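Local coordinates for protein PBP5 (PDB 3A3J) that removes the terminal D-alanine from cell-wall peptide precursors, acting as a serine D-alanyl-D-alanine carboxypeptidase of the penicillin-binding protein family, at residues Gln127-Lys132 with Gly158-Arg163; Ser43-Val48 with Val119-Lys124; Lys124-Gln127 with Asn133-Phe136. All coordinates share one frame; numbering follows the deposited sequence.

Contact 1 (Gln127-Lys132 with Gly158-Arg163); sequences QQFGLK and GAHIIR
Phe129 carries its ring toward His160 with CG set beside its own backbone N and anti to the carbonyl carbon (chi1 -67°), while His160 CB points toward Phe129 and brings the imidazole over the phenyl face. The side chains run antiparallel past one another, and their rings overlap in an offset stack. Their centroids lie 3.7 Å apart and the planes differ by only 7°. His160 CD2 sits 3.3 Å above the phenyl plane, over the ring centre; seen from the imidazole, the nearest phenyl atom is displaced toward the rim, where Phe129 CD1 comes 3.4 Å from His160 NE2. Phe129 stands at the end of helix 115-128, which is closed by a Schellman motif: Gly130 takes positive phi (80°), and its N bonds back to Gln127 O at 3.0 Å. The stack thus joins the C-terminal end of that helix to the side of helix 151-164, within the penicillin-binding domain of the beta-lactamase clan. A water adds a polar bridge beside the rings. It donates to Phe129 O over a short distance and lies in the imidazole plane, at the ring edge, 2.8 Å from His160 NE2. The other imidazole nitrogen, ND1, is hydrogen-bonded to Asp164 OD2, one turn further along the same helix. With a partner at each nitrogen and a phenyl over one face, both the tilt and the rotation of the imidazole are restrained, and the carboxylate would be expected to polarise it. Tyr44 of helix 38-51 meets the Phe129 ring edge-to-face.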
# COMPACT_ATOMS: atom_id res chain seq x y z
N GLN A 127 -6.72 9.93 -6.69
CA GLN A 127 -6.75 11.34 -6.17
C GLN A 127 -6.79 11.26 -4.70
O GLN A 127 -6.10 11.99 -3.96
CB GLN A 127 -8.06 12.06 -6.61
CG GLN A 127 -8.09 12.27 -8.07
CD GLN A 127 -6.78 12.89 -8.44
OE1 GLN A 127 -6.24 13.63 -7.64
NE2 GLN A 127 -6.26 12.62 -9.64
N GLN A 128 -7.65 10.39 -4.24
CA GLN A 128 -7.84 10.34 -2.85
C GLN A 128 -6.57 9.82 -2.12
O GLN A 128 -6.33 10.20 -1.00
CB GLN A 128 -9.02 9.46 -2.61
CG GLN A 128 -9.41 9.24 -1.20
CD GLN A 128 -10.54 8.29 -1.20
OE1 GLN A 128 -11.49 8.48 -1.97
NE2 GLN A 128 -10.46 7.24 -0.39
N PHE A 129 -5.76 8.94 -2.75
CA PHE A 129 -4.48 8.48 -2.14
C PHE A 129 -3.40 9.54 -2.27
O PHE A 129 -2.34 9.38 -1.68
CB PHE A 129 -3.92 7.18 -2.82
CG PHE A 129 -4.76 5.96 -2.62
CD1 PHE A 129 -5.79 5.97 -1.74
CD2 PHE A 129 -4.46 4.77 -3.29
CE1 PHE A 129 -6.56 4.83 -1.53
CE2 PHE A 129 -5.20 3.61 -3.10
CZ PHE A 129 -6.26 3.61 -2.23
N GLY A 130 -3.62 10.59 -3.06
CA GLY A 130 -2.58 11.61 -3.23
C GLY A 130 -1.44 11.33 -4.20
O GLY A 130 -0.32 11.84 -4.02
N LEU A 131 -1.74 10.63 -5.29
CA LEU A 131 -0.73 10.17 -6.23
C LEU A 131 -0.63 11.07 -7.41
O LEU A 131 -1.65 11.52 -7.90
CB LEU A 131 -1.09 8.76 -6.80
CG LEU A 131 -1.70 7.75 -5.85
CD1 LEU A 131 -2.01 6.42 -6.66
CD2 LEU A 131 -0.71 7.47 -4.72
N LYS A 132 0.56 11.21 -7.96
CA LYS A 132 0.83 12.28 -8.87
C LYS A 132 1.29 11.68 -10.17
O LYS A 132 1.40 12.34 -11.20
CB LYS A 132 1.94 13.10 -8.19
CG LYS A 132 2.52 14.16 -9.08
CD LYS A 132 3.83 14.64 -8.56
CE LYS A 132 4.55 15.31 -9.74
NZ LYS A 132 5.49 16.28 -9.18
N GLY A 158 -0.29 -0.26 -2.50
CA GLY A 158 -0.28 -1.59 -1.76
C GLY A 158 -0.42 -1.29 -0.27
O GLY A 158 -1.08 -2.02 0.47
N ALA A 159 0.14 -0.18 0.22
CA ALA A 159 -0.07 0.06 1.72
C ALA A 159 -1.53 0.25 2.09
O ALA A 159 -2.02 -0.17 3.18
CB ALA A 159 0.75 1.29 2.18
N HIS A 160 -2.27 0.88 1.17
CA HIS A 160 -3.72 1.13 1.41
C HIS A 160 -4.50 -0.15 1.39
O HIS A 160 -5.42 -0.33 2.16
CB HIS A 160 -4.30 2.05 0.33
CG HIS A 160 -4.19 3.51 0.69
ND1 HIS A 160 -4.94 4.07 1.70
CD2 HIS A 160 -3.40 4.49 0.20
CE1 HIS A 160 -4.65 5.36 1.79
NE2 HIS A 160 -3.69 5.64 0.91
N ILE A 161 -4.16 -1.05 0.46
CA ILE A 161 -4.78 -2.38 0.58
C ILE A 161 -4.48 -3.05 1.91
O ILE A 161 -5.36 -3.61 2.58
CB ILE A 161 -4.24 -3.36 -0.59
CG1 ILE A 161 -4.66 -2.83 -2.00
CG2 ILE A 161 -4.71 -4.78 -0.33
CD1 ILE A 161 -3.72 -3.23 -3.14
N ILE A 162 -3.20 -3.11 2.27
CA ILE A 162 -2.87 -3.76 3.53
C ILE A 162 -3.56 -3.05 4.70
O ILE A 162 -4.13 -3.66 5.59
CB ILE A 162 -1.32 -3.77 3.74
CG1 ILE A 162 -0.69 -4.65 2.62
CG2 ILE A 162 -0.99 -4.25 5.20
CD1 ILE A 162 0.79 -4.39 2.36
N ARG A 163 -3.48 -1.73 4.68
CA ARG A 163 -4.06 -0.92 5.80
C ARG A 163 -5.62 -0.88 5.78
O ARG A 163 -6.28 -1.18 6.77
CB ARG A 163 -3.49 0.53 5.73
CG ARG A 163 -4.04 1.45 6.89
CD ARG A 163 -3.19 2.74 6.93
NE ARG A 163 -1.94 2.43 7.57
CZ ARG A 163 -0.75 2.46 7.02
NH1 ARG A 163 -0.54 2.84 5.78
NH2 ARG A 163 0.28 2.10 7.75
O HOH W 1 -2.16 7.94 0.38

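Contact 2 (Ser43-Val48 with Val119-Lys124); sequences SYVVGV and VETMNK
Val45 and Thr121 join two helices of the penicillin-binding domain: helix 38-51, which follows Ser36, the probable acyl-ester nucleophile, and carries Lys39 of the probable SxxK motif, and helix 115-128. The backbones approach most closely at Val45 and Met122, whose CA atoms are 6.5 Å apart. Methyl-to-methyl packing makes the first part of the contact. Val45 points toward the other helix and forks over Thr121, with CG1 3.6 Å and CG2 4.0 Å from the single methyl Thr121 CG2. That methyl is anti to the Thr121 backbone N, since OG1 occupies the place anti to the carbonyl carbon (chi1 -64°); the threonine therefore offers carbon to the valine. Packing against a longer chain makes the second part. Met122 runs at about a right angle to Val45, bends at chi3, and carries its sulfur and terminal methyl away from the valine; its side chain also touches Thr38, Met41 and Thr42 and comes about 7 Å from that of Lys39, the proposed proton acceptor. Phe118 and Tyr125, one turn to either side of Thr121 and Met122 along helix 115-128, also pack on Val45. The methionine meets the valine through its CG methylene, 4.1 Å from Val45 CG2.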
# COMPACT_ATOMS: atom_id res chain seq x y z
N SER A 43 -8.73 -4.37 -7.28
CA SER A 43 -9.12 -5.06 -6.02
C SER A 43 -9.37 -4.09 -4.85
O SER A 43 -10.14 -4.38 -3.95
CB SER A 43 -7.97 -6.02 -5.62
OG SER A 43 -7.52 -6.65 -6.87
N TYR A 44 -8.65 -2.98 -4.84
CA TYR A 44 -8.94 -1.91 -3.86
C TYR A 44 -10.44 -1.46 -3.99
O TYR A 44 -11.24 -1.62 -3.04
CB TYR A 44 -7.96 -0.72 -3.99
CG TYR A 44 -8.17 0.26 -2.80
CD1 TYR A 44 -7.50 0.05 -1.58
CD2 TYR A 44 -9.12 1.28 -2.86
CE1 TYR A 44 -7.72 0.90 -0.46
CE2 TYR A 44 -9.35 2.15 -1.76
CZ TYR A 44 -8.63 1.96 -0.57
OH TYR A 44 -8.82 2.76 0.53
N VAL A 45 -10.84 -1.05 -5.20
CA VAL A 45 -12.31 -0.71 -5.47
C VAL A 45 -13.24 -1.82 -5.01
O VAL A 45 -14.12 -1.59 -4.20
CB VAL A 45 -12.51 -0.39 -6.96
CG1 VAL A 45 -13.96 0.03 -7.30
CG2 VAL A 45 -11.59 0.73 -7.32
N VAL A 46 -12.97 -3.07 -5.44
CA VAL A 46 -13.81 -4.22 -5.05
C VAL A 46 -13.81 -4.36 -3.54
O VAL A 46 -14.84 -4.59 -2.90
CB VAL A 46 -13.32 -5.60 -5.71
CG1 VAL A 46 -14.19 -6.76 -5.22
CG2 VAL A 46 -13.38 -5.58 -7.24
N GLY A 47 -12.63 -4.25 -2.93
CA GLY A 47 -12.58 -4.49 -1.49
C GLY A 47 -13.31 -3.40 -0.69
O GLY A 47 -14.02 -3.68 0.26
N VAL A 48 -13.15 -2.16 -1.09
CA VAL A 48 -13.97 -1.10 -0.44
C VAL A 48 -15.49 -1.28 -0.66
O VAL A 48 -16.31 -1.12 0.27
CB VAL A 48 -13.54 0.27 -0.88
CG1 VAL A 48 -14.48 1.37 -0.20
CG2 VAL A 48 -12.05 0.49 -0.52
N VAL A 119 -13.56 2.39 -14.06
CA VAL A 119 -12.22 2.86 -14.17
C VAL A 119 -12.13 4.24 -13.48
O VAL A 119 -11.05 4.65 -13.01
CB VAL A 119 -11.81 3.00 -15.66
CG1 VAL A 119 -10.57 3.74 -15.74
CG2 VAL A 119 -11.59 1.62 -16.36
N GLU A 120 -13.26 4.96 -13.45
CA GLU A 120 -13.27 6.32 -12.98
C GLU A 120 -13.20 6.30 -11.46
O GLU A 120 -12.61 7.20 -10.86
CB GLU A 120 -14.52 7.04 -13.50
CG GLU A 120 -14.31 8.47 -13.64
CD GLU A 120 -12.95 8.80 -14.27
OE1 GLU A 120 -12.55 8.21 -15.31
OE2 GLU A 120 -12.29 9.70 -13.73
N THR A 121 -13.83 5.30 -10.84
CA THR A 121 -13.65 5.03 -9.42
C THR A 121 -12.18 4.70 -9.06
O THR A 121 -11.70 5.09 -7.97
CB THR A 121 -14.55 3.91 -8.99
OG1 THR A 121 -15.88 4.35 -9.17
CG2 THR A 121 -14.40 3.59 -7.49
N MET A 122 -11.48 4.02 -9.96
CA MET A 122 -10.10 3.68 -9.78
C MET A 122 -9.38 4.99 -9.69
O MET A 122 -8.48 5.16 -8.87
CB MET A 122 -9.52 2.85 -10.99
CG MET A 122 -10.04 1.39 -11.07
SD MET A 122 -9.46 0.68 -12.64
CE MET A 122 -7.81 0.05 -12.17
N ASN A 123 -9.77 5.91 -10.59
CA ASN A 123 -9.05 7.20 -10.66
C ASN A 123 -9.50 8.11 -9.53
O ASN A 123 -8.75 8.90 -9.08
CB ASN A 123 -9.15 7.88 -12.00
CG ASN A 123 -8.34 7.15 -13.08
OD1 ASN A 123 -7.27 6.63 -12.80
ND2 ASN A 123 -8.85 7.13 -14.32
N LYS A 124 -10.71 7.91 -9.03
CA LYS A 124 -11.13 8.60 -7.82
C LYS A 124 -10.04 8.30 -6.78
O LYS A 124 -9.50 9.22 -6.19
CB LYS A 124 -12.51 8.13 -7.31
CG LYS A 124 -13.01 8.87 -6.03
CD LYS A 124 -14.28 8.29 -5.36
CE LYS A 124 -14.11 6.95 -4.75
NZ LYS A 124 -15.44 6.35 -4.30

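Contact 3 (Lys124-Gln127 with Asn133-Phe136); sequences KYVQ and NTNF
The chain leaving helix 115-128 turns back along it, and Val126, in the last turn of that helix, packs against Thr134 and Phe136 of the returning loop. Val126 points toward the loop and divides its two methyls between these residues. CG1, anti to the backbone N (chi1 166°), rests 3.4 Å from the backbone oxygen Thr134 O. CG2 reaches the phenyl ring, 3.6 Å from Phe136 CE2 and 3.7 Å from Phe136 CD2, in an oblique approach. It also meets the methyl of the threonine, Val126 CG2 lying 4.0 Å from Thr134 CG2. The threonine is turned with this methyl toward the valine and its hydroxyl directed elsewhere: OG1 is hydrogen-bonded to Asp153 OD2 and to Ser149 OG. The same carboxylate oxygen accepts Asn133 N, fixing the loop to the start of helix 151-164 from two consecutive residues. Beyond the valine, Phe136 packs on Met122 of helix 115-128 and on Thr38 and Met41 of helix 38-51, while Asn123 ND2 is hydrogen-bonded to Phe136 O, so the returning loop lies against helix 115-128, touches helix 38-51 and is tied to helix 151-164.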
# COMPACT_ATOMS: atom_id res chain seq x y z
N LYS A 124 -10.71 7.91 -9.03
CA LYS A 124 -11.13 8.60 -7.82
C LYS A 124 -10.04 8.30 -6.78
O LYS A 124 -9.50 9.22 -6.19
CB LYS A 124 -12.51 8.13 -7.31
CG LYS A 124 -13.01 8.87 -6.03
CD LYS A 124 -14.28 8.29 -5.36
CE LYS A 124 -14.11 6.95 -4.75
NZ LYS A 124 -15.44 6.35 -4.30
N TYR A 125 -9.72 7.01 -6.56
CA TYR A 125 -8.86 6.61 -5.44
C TYR A 125 -7.43 7.07 -5.68
O TYR A 125 -6.67 7.29 -4.75
CB TYR A 125 -8.94 5.13 -5.21
CG TYR A 125 -10.21 4.69 -4.54
CD1 TYR A 125 -10.61 5.23 -3.31
CD2 TYR A 125 -11.03 3.77 -5.14
CE1 TYR A 125 -11.76 4.82 -2.69
CE2 TYR A 125 -12.19 3.38 -4.53
CZ TYR A 125 -12.55 3.91 -3.34
OH TYR A 125 -13.70 3.46 -2.73
N VAL A 126 -7.08 7.23 -6.93
CA VAL A 126 -5.77 7.75 -7.30
C VAL A 126 -5.63 9.15 -6.64
O VAL A 126 -4.53 9.51 -6.12
CB VAL A 126 -5.57 7.80 -8.85
CG1 VAL A 126 -4.35 8.64 -9.25
CG2 VAL A 126 -5.43 6.38 -9.48
N GLN A 127 -6.72 9.93 -6.69
CA GLN A 127 -6.75 11.34 -6.17
C GLN A 127 -6.79 11.26 -4.70
O GLN A 127 -6.10 11.99 -3.96
CB GLN A 127 -8.06 12.06 -6.61
CG GLN A 127 -8.09 12.27 -8.07
CD GLN A 127 -6.78 12.89 -8.44
OE1 GLN A 127 -6.24 13.63 -7.64
NE2 GLN A 127 -6.26 12.62 -9.64
N ASN A 133 1.53 10.37 -10.16
CA ASN A 133 2.13 9.74 -11.29
C ASN A 133 1.42 8.45 -11.73
O ASN A 133 2.05 7.55 -12.34
CB ASN A 133 3.59 9.47 -10.95
CG ASN A 133 4.45 10.72 -11.08
OD1 ASN A 133 4.44 11.36 -12.12
ND2 ASN A 133 5.18 11.06 -10.04
N THR A 134 0.15 8.36 -11.39
CA THR A 134 -0.66 7.27 -11.79
C THR A 134 -1.90 7.65 -12.59
O THR A 134 -2.62 8.58 -12.18
CB THR A 134 -1.09 6.52 -10.54
OG1 THR A 134 0.10 6.11 -9.86
CG2 THR A 134 -1.89 5.26 -10.90
N ASN A 135 -2.20 6.92 -13.68
CA ASN A 135 -3.52 7.07 -14.31
C ASN A 135 -3.99 5.76 -14.95
O ASN A 135 -3.28 5.16 -15.72
CB ASN A 135 -3.47 8.14 -15.43
CG ASN A 135 -4.84 8.37 -16.05
OD1 ASN A 135 -5.71 8.84 -15.38
ND2 ASN A 135 -5.05 7.93 -17.26
N PHE A 136 -5.20 5.33 -14.63
CA PHE A 136 -5.70 4.08 -15.17
C PHE A 136 -6.69 4.33 -16.30
O PHE A 136 -7.50 5.26 -16.26
CB PHE A 136 -6.37 3.26 -14.07
CG PHE A 136 -5.44 2.89 -12.96
CD1 PHE A 136 -4.36 2.02 -13.19
CD2 PHE A 136 -5.57 3.45 -11.70
CE1 PHE A 136 -3.48 1.68 -12.17
CE2 PHE A 136 -4.64 3.12 -10.67
CZ PHE A 136 -3.62 2.24 -10.91

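All three contacts use helix 115-128. Contact 2 sets the middle of this helix on helix 38-51, contact 3 folds the following loop onto its last turn, and contact 1 joins its C-terminal end to helix 151-164. Along the chain contact 2 closes first; contact 3 begins at Lys124, where contact 2 ends, and shares Gln127 with contact 1. Centres lie about 9 to 11 Å apart. Tyr44, in a segment of contact 2, also touches residues of contacts 1 and 3, and a probable hydrogen bond from Leu131 N to Val126 O joins contacts 1 and 3. Through contact 2, helix 115-128 lies against the helix that carries Lys39, the probable proton acceptor.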